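Long-range contacts in esterase (Xanthomonas oryzae pv. oryzae, PDB 3H2J), which probably hydrolyses carboxylic ester bonds as a lipase-like member of the alpha/beta-hydrolase superfamily: residues A[230-235]-A[283-288]; A[214-219]-A[300-305]; A[78-83]-A[116-121]. All blocks are in the same frame, centred on the assembly; numbering follows the deposited sequence.

Contact 1 of 3, residues A[230-235]-A[283-288]; sequences FGILLG and TLPSID
Ile-232 projects from the first turn of helix 231-246 toward the extended residues Leu-284 to Ser-286 and crosses both Leu-284 and Ile-287 obliquely. The CG1 branch, anti to the carbonyl carbon (chi1 -60°), runs alongside the chain: Ile-232 CG1 lies 3.3 Å from Pro-285 O and 3.9 Å from Ile-287 CD1. The CG2 branch turns toward Leu-284, with Ile-232 CG2 4.0 Å from Leu-284 CB. Branching at CB suits this place: one arm lies by Leu-284, the other by Ile-287, while Ile-232 CB (3.5 Å) and both arms close over Pro-285 O. These residues belong to the helical insertion between the core strands 198-205 and 328-332, where alpha/beta-hydrolases commonly carry a lid or cap; here the contact fastens a helix start to the loop leading from helix 275-281 to helix 296-304. Leu-233 sends its end toward the same loop, so that Leu-233 CD1 meets Leu-284 CD1 at 3.6 Å; helix 275-281 adds Leu-275 and Met-278 beside Leu-233. At the start of the helix Gly-231 has no side chain, which lets Ile-287 CD1 come within 4.1 Å of Gly-231 CA. Ile-287 gets there with CG1 anti to its backbone N (chi1 -160°).

Contact 2 of 3, residues A[214-219]-A[300-305]; sequences TFLDSW and SDFPSN
Phe-302 meets Trp-219 in the main aromatic contact here. Their rings are oblique, 38° between planes, with the centroid of the six-membered indole ring 4.2 Å from that of Phe-302. Phe-302 CD2 sits over the centre of one indole face, at 3.4 Å from Trp-219 CD2. Both residues carry CG anti to the backbone N (chi1 178° for Phe-302, -160° for Trp-219), which sends each large ring across the gap toward the other segment. Tyr-299, in the turn before Phe-302, also stacks with Trp-219, and its hydroxyl donates a hydrogen bond to Trp-219 O.

Apolar contacts continue round the phenyl ring. Phe-215 CB approaches the ring edge near its plane, 3.7 Å from Phe-302 CZ, while Leu-216 lays its CD1 methyl against the ring, 3.4 Å from Phe-302 CE2. Helices 211-217 and 296-304 both belong to the mainly helical insertion in the alpha/beta-hydrolase core, and this contact joins them near its surface. Phe-310 and Leu-314 of helix 309-316 pack against both phenylalanines, making Phe-302 the buried member of the group.

Pro-303 adds a further apolar touch at about a right angle: Pro-303 CD lies 3.9 Å from Trp-219 CD1. Proline suits the kink in helix 296-304, since its nitrogen has no hydrogen to give to the turn before.

No hydrogen bond crosses between the segments. The polar bonds are local: Ser-304 OG donates to Ser-300 O at 2.8 Å, reaching back four residues, and the backbone carbonyl of Phe-302 is taken by Arg-311.

Contact 3 of 3, residues A[78-83]-A[116-121]; sequences PYPLLG and QGYVVV
Two tyrosine rings flank the start of this strand pair, each met obliquely from across it. Tyr-79 crosses Val-119 at about a right angle, Tyr-79 CB lying 3.4 Å from Val-119 CG2, while Gly-117 O comes 3.5 Å from Tyr-79 CD1. The Tyr-79 hydroxyl donates a hydrogen bond to the carbonyl of Cys-75. The Tyr-118 ring receives Pro-80, with Pro-80 CG 3.6 Å from Tyr-118 CD2, and makes a cation-pi contact with Arg-397. Gly-117 turns the chain at a positive phi, easy for glycine. Pro-80 has no N-H for Gly-117 O; Pro-80 CD lies there instead, at 3.4 Å, and the hydrogen-bonded register begins at Pro-80 O.

Beyond this entry the backbones pair in parallel. Val-119 N donates to Pro-80 O at 3.2 Å, Leu-82 N to Val-119 O at 2.8 Å, and Val-121 N to Leu-82 O at 2.9 Å, the last two nearly straight (165° and 169°). Leu-81, Val-119 and Val-121 share one face, covered by helix 141-161; Leu-81 has CG anti to the backbone N (chi1 -179°), which carries Leu-81 CD1 to Val-119 CG1 at 3.7 Å. Leu-82 and Val-120 occupy the opposite face. Compact branched side chains suit a sheet buried on both sides. Helices 96-102 and 108-114 lie between the two strands in sequence, a beta-alpha-beta crossover in the central sheet of the alpha/beta-hydrolase fold.

Overall arrangement
Contact 3 comes first along the chain and belongs to the central mixed sheet, where strands 79-85 and 119-123 are neighbours. Contacts 1 and 2 follow on the opposite side of the chain's centre, in the helical region between core strands 198-205 and 328-332; contact 1 is nested inside the loop that contact 2 closes. Their centres are 15 Å apart, and they touch where Phe-215 CE2 packs on Gly-235 CA at 4.0 Å, linking helices 211-217 and 231-246. From contact 3 the centres of contacts 1 and 2 lie about 36 and 39 Å away. The three thus sample two parts of an alpha/beta-hydrolase: the sheet core that carries the probable catalytic triad, and its probable lid.

Contact 1 of 3, residues A[230-235]-A[283-288]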
loop_
_atom_site.group_PDB
_atom_site.type_symbol
_atom_site.label_atom_id
_atom_site.label_comp_id
_atom_site.label_asym_id
_atom_site.label_seq_id
_atom_site.Cartn_x
_atom_site.Cartn_y
_atom_site.Cartn_z
ATOM N N PHE A 230 -0.754 13.895 -9.823
ATOM C CA PHE A 230 -1.816 12.902 -9.653
ATOM C C PHE A 230 -2.794 13.220 -8.526
ATOM O O PHE A 230 -3.667 12.410 -8.219
ATOM C CB PHE A 230 -1.198 11.520 -9.396
ATOM C CG PHE A 230 -0.088 11.157 -10.348
ATOM C CD1 PHE A 230 -0.310 11.117 -11.723
ATOM C CD2 PHE A 230 1.182 10.851 -9.867
ATOM C CE1 PHE A 230 0.723 10.777 -12.606
ATOM C CE2 PHE A 230 2.222 10.509 -10.741
ATOM C CZ PHE A 230 1.989 10.472 -12.110
ATOM N N GLY A 231 -2.656 14.403 -7.935
ATOM C CA GLY A 231 -3.500 14.812 -6.818
ATOM C C GLY A 231 -5.015 14.837 -6.957
ATOM O O GLY A 231 -5.719 14.537 -5.992
ATOM N N ILE A 232 -5.532 15.211 -8.125
ATOM C CA ILE A 232 -6.982 15.253 -8.319
ATOM C C ILE A 232 -7.568 13.851 -8.156
ATOM O O ILE A 232 -8.609 13.667 -7.520
ATOM C CB ILE A 232 -7.360 15.776 -9.732
ATOM C CG1 ILE A 232 -6.818 17.193 -9.937
ATOM C CG2 ILE A 232 -8.878 15.752 -9.907
ATOM C CD1 ILE A 232 -7.394 18.234 -8.993
ATOM N N LEU A 233 -6.887 12.868 -8.736
ATOM C CA LEU A 233 -7.314 11.473 -8.682
ATOM C C LEU A 233 -7.163 10.855 -7.294
ATOM O O LEU A 233 -8.099 10.249 -6.774
ATOM C CB LEU A 233 -6.511 10.636 -9.686
ATOM C CG LEU A 233 -6.703 10.904 -11.182
ATOM C CD1 LEU A 233 -8.084 10.461 -11.628
ATOM C CD2 LEU A 233 -6.503 12.370 -11.457
ATOM N N LEU A 234 -5.980 10.998 -6.706
ATOM C CA LEU A 234 -5.708 10.436 -5.386
ATOM C C LEU A 234 -6.518 11.140 -4.299
ATOM O O LEU A 234 -7.057 10.494 -3.397
ATOM C CB LEU A 234 -4.205 10.532 -5.073
ATOM C CG LEU A 234 -3.246 9.824 -6.043
ATOM C CD1 LEU A 234 -1.800 10.130 -5.665
ATOM C CD2 LEU A 234 -3.497 8.322 -6.020
ATOM N N GLY A 235 -6.600 12.466 -4.392
ATOM C CA GLY A 235 -7.348 13.238 -3.416
ATOM C C GLY A 235 -8.829 12.915 -3.471
ATOM O O GLY A 235 -9.499 12.843 -2.442
ATOM N N THR A 283 -10.444 11.681 -17.251
ATOM C CA THR A 283 -11.806 11.478 -16.778
ATOM C C THR A 283 -12.050 12.568 -15.744
ATOM O O THR A 283 -13.171 13.035 -15.579
ATOM C CB THR A 283 -11.978 10.108 -16.134
ATOM O OG1 THR A 283 -11.127 10.013 -14.985
ATOM C CG2 THR A 283 -11.614 9.013 -17.131
ATOM N N LEU A 284 -10.982 12.959 -15.048
ATOM C CA LEU A 284 -11.026 14.035 -14.061
ATOM C C LEU A 284 -9.998 15.052 -14.564
ATOM O O LEU A 284 -9.028 14.674 -15.216
ATOM C CB LEU A 284 -10.630 13.532 -12.668
ATOM C CG LEU A 284 -11.496 12.455 -12.002
ATOM C CD1 LEU A 284 -11.011 12.253 -10.571
ATOM C CD2 LEU A 284 -12.963 12.866 -12.007
ATOM N N PRO A 285 -10.191 16.348 -14.266
ATOM C CA PRO A 285 -9.268 17.401 -14.712
ATOM C C PRO A 285 -7.842 17.351 -14.160
ATOM O O PRO A 285 -7.575 16.709 -13.143
ATOM C CB PRO A 285 -9.997 18.682 -14.310
ATOM C CG PRO A 285 -10.685 18.284 -13.063
ATOM C CD PRO A 285 -11.244 16.917 -13.404
ATOM N N SER A 286 -6.937 18.046 -14.845
ATOM C CA SER A 286 -5.533 18.110 -14.445
ATOM C C SER A 286 -5.375 18.954 -13.181
ATOM O O SER A 286 -6.256 19.756 -12.841
ATOM C CB SER A 286 -4.679 18.680 -15.587
ATOM O OG SER A 286 -5.121 19.968 -15.982
ATOM N N ILE A 287 -4.247 18.777 -12.494
ATOM C CA ILE A 287 -3.976 19.481 -11.242
ATOM C C ILE A 287 -4.035 21.006 -11.331
ATOM O O ILE A 287 -4.322 21.685 -10.344
ATOM C CB ILE A 287 -2.598 19.058 -10.659
ATOM C CG1 ILE A 287 -2.537 19.384 -9.168
ATOM C CG2 ILE A 287 -1.463 19.764 -11.400
ATOM C CD1 ILE A 287 -3.501 18.577 -8.321
ATOM N N ASP A 288 -3.775 21.546 -12.514
ATOM C CA ASP A 288 -3.800 22.991 -12.697
ATOM C C ASP A 288 -5.226 23.551 -12.705
ATOM O O ASP A 288 -5.423 24.766 -12.700
ATOM C CB ASP A 288 -3.073 23.351 -13.993
ATOM C CG ASP A 288 -3.642 22.628 -15.194
ATOM O OD1 ASP A 288 -4.645 23.107 -15.761
ATOM O OD2 ASP A 288 -3.095 21.570 -15.561
#

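Contact 2 of 3, residues A[214-219]-A[300-305]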
loop_
_atom_site.group_PDB
_atom_site.type_symbol
_atom_site.label_atom_id
_atom_site.label_comp_id
_atom_site.label_asym_id
_atom_site.label_seq_id
_atom_site.Cartn_x
_atom_site.Cartn_y
_atom_site.Cartn_z
ATOM N N THR A 214 0.424 15.664 4.554
ATOM C CA THR A 214 0.681 15.486 3.130
ATOM C C THR A 214 -0.394 16.187 2.303
ATOM O O THR A 214 -0.088 16.861 1.316
ATOM C CB THR A 214 0.725 13.981 2.750
ATOM O OG1 THR A 214 1.824 13.349 3.417
ATOM C CG2 THR A 214 0.901 13.809 1.252
ATOM N N PHE A 215 -1.652 16.029 2.702
ATOM C CA PHE A 215 -2.753 16.667 1.986
ATOM C C PHE A 215 -2.679 18.180 2.107
ATOM O O PHE A 215 -2.931 18.910 1.152
ATOM C CB PHE A 215 -4.105 16.179 2.518
ATOM C CG PHE A 215 -4.610 14.945 1.830
ATOM C CD1 PHE A 215 -3.933 13.737 1.958
ATOM C CD2 PHE A 215 -5.739 15.002 1.019
ATOM C CE1 PHE A 215 -4.369 12.600 1.286
ATOM C CE2 PHE A 215 -6.186 13.874 0.345
ATOM C CZ PHE A 215 -5.498 12.667 0.477
ATOM N N LEU A 216 -2.340 18.650 3.296
ATOM C CA LEU A 216 -2.231 20.075 3.521
ATOM C C LEU A 216 -1.117 20.665 2.657
ATOM O O LEU A 216 -1.345 21.615 1.908
ATOM C CB LEU A 216 -1.962 20.340 5.004
ATOM C CG LEU A 216 -3.171 20.320 5.949
ATOM C CD1 LEU A 216 -4.137 19.212 5.565
ATOM C CD2 LEU A 216 -2.688 20.148 7.376
ATOM N N ASP A 217 0.080 20.090 2.747
ATOM C CA ASP A 217 1.231 20.579 1.982
ATOM C C ASP A 217 1.027 20.627 0.468
ATOM O O ASP A 217 1.601 21.477 -0.201
ATOM C CB ASP A 217 2.479 19.741 2.289
ATOM C CG ASP A 217 2.982 19.940 3.703
ATOM O OD1 ASP A 217 2.681 20.997 4.295
ATOM O OD2 ASP A 217 3.694 19.049 4.219
ATOM N N SER A 218 0.214 19.720 -0.072
ATOM C CA SER A 218 -0.033 19.681 -1.517
ATOM C C SER A 218 -1.416 20.174 -1.935
ATOM O O SER A 218 -1.803 20.006 -3.091
ATOM C CB SER A 218 0.138 18.253 -2.050
ATOM O OG SER A 218 1.464 17.783 -1.898
ATOM N N TRP A 219 -2.150 20.782 -1.009
ATOM C CA TRP A 219 -3.503 21.251 -1.299
ATOM C C TRP A 219 -3.629 22.247 -2.455
ATOM O O TRP A 219 -4.673 22.311 -3.108
ATOM C CB TRP A 219 -4.131 21.851 -0.040
ATOM C CG TRP A 219 -5.628 21.918 -0.110
ATOM C CD1 TRP A 219 -6.403 23.043 -0.078
ATOM C CD2 TRP A 219 -6.529 20.812 -0.245
ATOM N NE1 TRP A 219 -7.731 22.705 -0.187
ATOM C CE2 TRP A 219 -7.836 21.341 -0.291
ATOM C CE3 TRP A 219 -6.356 19.423 -0.331
ATOM C CZ2 TRP A 219 -8.969 20.531 -0.422
ATOM C CZ3 TRP A 219 -7.484 18.615 -0.461
ATOM C CH2 TRP A 219 -8.773 19.174 -0.505
ATOM N N SER A 300 -11.537 25.924 0.563
ATOM C CA SER A 300 -10.886 26.833 1.501
ATOM C C SER A 300 -11.063 26.410 2.948
ATOM O O SER A 300 -10.285 26.811 3.815
ATOM C CB SER A 300 -11.408 28.260 1.316
ATOM O OG SER A 300 -12.823 28.292 1.364
ATOM N N ASP A 301 -12.081 25.598 3.212
ATOM C CA ASP A 301 -12.343 25.137 4.570
ATOM C C ASP A 301 -11.349 24.074 5.014
ATOM O O ASP A 301 -10.874 24.093 6.147
ATOM C CB ASP A 301 -13.763 24.559 4.674
ATOM C CG ASP A 301 -14.152 24.222 6.104
ATOM O OD1 ASP A 301 -14.332 25.157 6.909
ATOM O OD2 ASP A 301 -14.271 23.025 6.432
ATOM N N PHE A 302 -11.041 23.144 4.117
ATOM C CA PHE A 302 -10.131 22.050 4.439
ATOM C C PHE A 302 -8.820 22.467 5.111
ATOM O O PHE A 302 -8.475 21.956 6.179
ATOM C CB PHE A 302 -9.824 21.227 3.182
ATOM C CG PHE A 302 -8.844 20.110 3.418
ATOM C CD1 PHE A 302 -9.211 18.987 4.150
ATOM C CD2 PHE A 302 -7.540 20.204 2.937
ATOM C CE1 PHE A 302 -8.290 17.966 4.405
ATOM C CE2 PHE A 302 -6.609 19.196 3.185
ATOM C CZ PHE A 302 -6.983 18.074 3.921
ATOM N N PRO A 303 -8.067 23.396 4.497
ATOM C CA PRO A 303 -6.803 23.823 5.108
ATOM C C PRO A 303 -6.920 24.774 6.303
ATOM O O PRO A 303 -6.035 24.815 7.152
ATOM C CB PRO A 303 -6.067 24.473 3.940
ATOM C CG PRO A 303 -7.180 25.112 3.184
ATOM C CD PRO A 303 -8.239 24.017 3.170
ATOM N N SER A 304 -8.008 25.535 6.380
ATOM C CA SER A 304 -8.160 26.495 7.473
ATOM C C SER A 304 -9.036 26.011 8.620
ATOM O O SER A 304 -9.340 26.770 9.538
ATOM C CB SER A 304 -8.725 27.809 6.933
ATOM O OG SER A 304 -10.057 27.634 6.483
ATOM N N ASN A 305 -9.437 24.750 8.579
ATOM C CA ASN A 305 -10.294 24.228 9.628
ATOM C C ASN A 305 -9.959 22.780 9.948
ATOM O O ASN A 305 -10.335 21.866 9.212
ATOM C CB ASN A 305 -11.759 24.364 9.207
ATOM C CG ASN A 305 -12.714 23.747 10.203
ATOM O OD1 ASN A 305 -12.381 23.574 11.375
ATOM N ND2 ASN A 305 -13.919 23.423 9.744
#

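Contact 3 of 3, residues A[78-83]-A[116-121]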
loop_
_atom_site.group_PDB
_atom_site.type_symbol
_atom_site.label_atom_id
_atom_site.label_comp_id
_atom_site.label_asym_id
_atom_site.label_seq_id
_atom_site.Cartn_x
_atom_site.Cartn_y
_atom_site.Cartn_z
ATOM N N PRO A 78 13.638 -22.748 6.288
ATOM C CA PRO A 78 12.299 -22.195 6.532
ATOM C C PRO A 78 12.274 -20.768 5.993
ATOM O O PRO A 78 13.245 -20.028 6.145
ATOM C CB PRO A 78 12.177 -22.248 8.053
ATOM C CG PRO A 78 13.051 -23.410 8.420
ATOM C CD PRO A 78 14.256 -23.186 7.549
ATOM N N TYR A 79 11.169 -20.382 5.369
ATOM C CA TYR A 79 11.067 -19.054 4.782
ATOM C C TYR A 79 10.455 -17.989 5.673
ATOM O O TYR A 79 9.601 -18.275 6.511
ATOM C CB TYR A 79 10.216 -19.096 3.508
ATOM C CG TYR A 79 10.624 -20.131 2.490
ATOM C CD1 TYR A 79 11.803 -19.997 1.760
ATOM C CD2 TYR A 79 9.826 -21.249 2.257
ATOM C CE1 TYR A 79 12.181 -20.957 0.819
ATOM C CE2 TYR A 79 10.193 -22.215 1.324
ATOM C CZ TYR A 79 11.371 -22.062 0.609
ATOM O OH TYR A 79 11.739 -23.024 -0.303
ATOM N N PRO A 80 10.908 -16.738 5.509
ATOM C CA PRO A 80 10.353 -15.641 6.301
ATOM C C PRO A 80 9.051 -15.306 5.566
ATOM O O PRO A 80 8.953 -15.534 4.352
ATOM C CB PRO A 80 11.404 -14.541 6.154
ATOM C CG PRO A 80 11.965 -14.791 4.787
ATOM C CD PRO A 80 12.116 -16.301 4.782
ATOM N N LEU A 81 8.054 -14.800 6.288
ATOM C CA LEU A 81 6.768 -14.446 5.691
ATOM C C LEU A 81 6.716 -12.930 5.537
ATOM O O LEU A 81 6.785 -12.200 6.518
ATOM C CB LEU A 81 5.620 -14.913 6.588
ATOM C CG LEU A 81 4.193 -14.650 6.098
ATOM C CD1 LEU A 81 3.942 -15.433 4.818
ATOM C CD2 LEU A 81 3.196 -15.060 7.176
ATOM N N LEU A 82 6.601 -12.458 4.304
ATOM C CA LEU A 82 6.564 -11.022 4.059
ATOM C C LEU A 82 5.201 -10.533 3.607
ATOM O O LEU A 82 4.755 -10.850 2.504
ATOM C CB LEU A 82 7.608 -10.645 3.001
ATOM C CG LEU A 82 7.562 -9.207 2.465
ATOM C CD1 LEU A 82 7.974 -8.231 3.553
ATOM C CD2 LEU A 82 8.494 -9.087 1.271
ATOM N N GLY A 83 4.546 -9.758 4.469
ATOM C CA GLY A 83 3.252 -9.196 4.133
ATOM C C GLY A 83 3.494 -7.983 3.252
ATOM O O GLY A 83 4.335 -7.142 3.574
ATOM N N GLN A 116 14.242 -14.506 -4.134
ATOM C CA GLN A 116 15.354 -14.558 -3.194
ATOM C C GLN A 116 14.995 -15.285 -1.902
ATOM O O GLN A 116 15.703 -15.179 -0.895
ATOM C CB GLN A 116 15.859 -13.144 -2.891
ATOM C CG GLN A 116 16.480 -12.424 -4.094
ATOM C CD GLN A 116 17.626 -13.201 -4.734
ATOM O OE1 GLN A 116 18.456 -13.794 -4.045
ATOM N NE2 GLN A 116 17.682 -13.187 -6.065
ATOM N N GLY A 117 13.887 -16.019 -1.926
ATOM C CA GLY A 117 13.504 -16.790 -0.760
ATOM C C GLY A 117 12.524 -16.188 0.226
ATOM O O GLY A 117 12.473 -16.626 1.375
ATOM N N TYR A 118 11.761 -15.186 -0.199
ATOM C CA TYR A 118 10.770 -14.584 0.671
ATOM C C TYR A 118 9.386 -15.023 0.226
ATOM O O TYR A 118 9.031 -14.876 -0.946
ATOM C CB TYR A 118 10.818 -13.051 0.620
ATOM C CG TYR A 118 12.082 -12.423 1.160
ATOM C CD1 TYR A 118 13.189 -12.211 0.338
ATOM C CD2 TYR A 118 12.172 -12.033 2.495
ATOM C CE1 TYR A 118 14.349 -11.623 0.832
ATOM C CE2 TYR A 118 13.330 -11.448 2.998
ATOM C CZ TYR A 118 14.413 -11.245 2.161
ATOM O OH TYR A 118 15.559 -10.669 2.660
ATOM N N VAL A 119 8.620 -15.596 1.147
ATOM C CA VAL A 119 7.250 -15.975 0.835
ATOM C C VAL A 119 6.560 -14.612 0.907
ATOM O O VAL A 119 6.672 -13.914 1.917
ATOM C CB VAL A 119 6.652 -16.917 1.911
ATOM C CG1 VAL A 119 5.147 -17.086 1.692
ATOM C CG2 VAL A 119 7.340 -18.268 1.856
ATOM N N VAL A 120 5.884 -14.213 -0.165
ATOM C CA VAL A 120 5.214 -12.918 -0.184
ATOM C C VAL A 120 3.699 -13.082 -0.183
ATOM O O VAL A 120 3.153 -13.875 -0.944
ATOM C CB VAL A 120 5.622 -12.087 -1.433
ATOM C CG1 VAL A 120 5.006 -10.689 -1.360
ATOM C CG2 VAL A 120 7.138 -11.984 -1.523
ATOM N N VAL A 121 3.033 -12.336 0.692
ATOM C CA VAL A 121 1.581 -12.368 0.777
ATOM C C VAL A 121 1.047 -10.945 0.716
ATOM O O VAL A 121 1.508 -10.068 1.439
ATOM C CB VAL A 121 1.088 -13.025 2.086
ATOM C CG1 VAL A 121 1.703 -12.329 3.286
ATOM C CG2 VAL A 121 -0.436 -12.953 2.159
#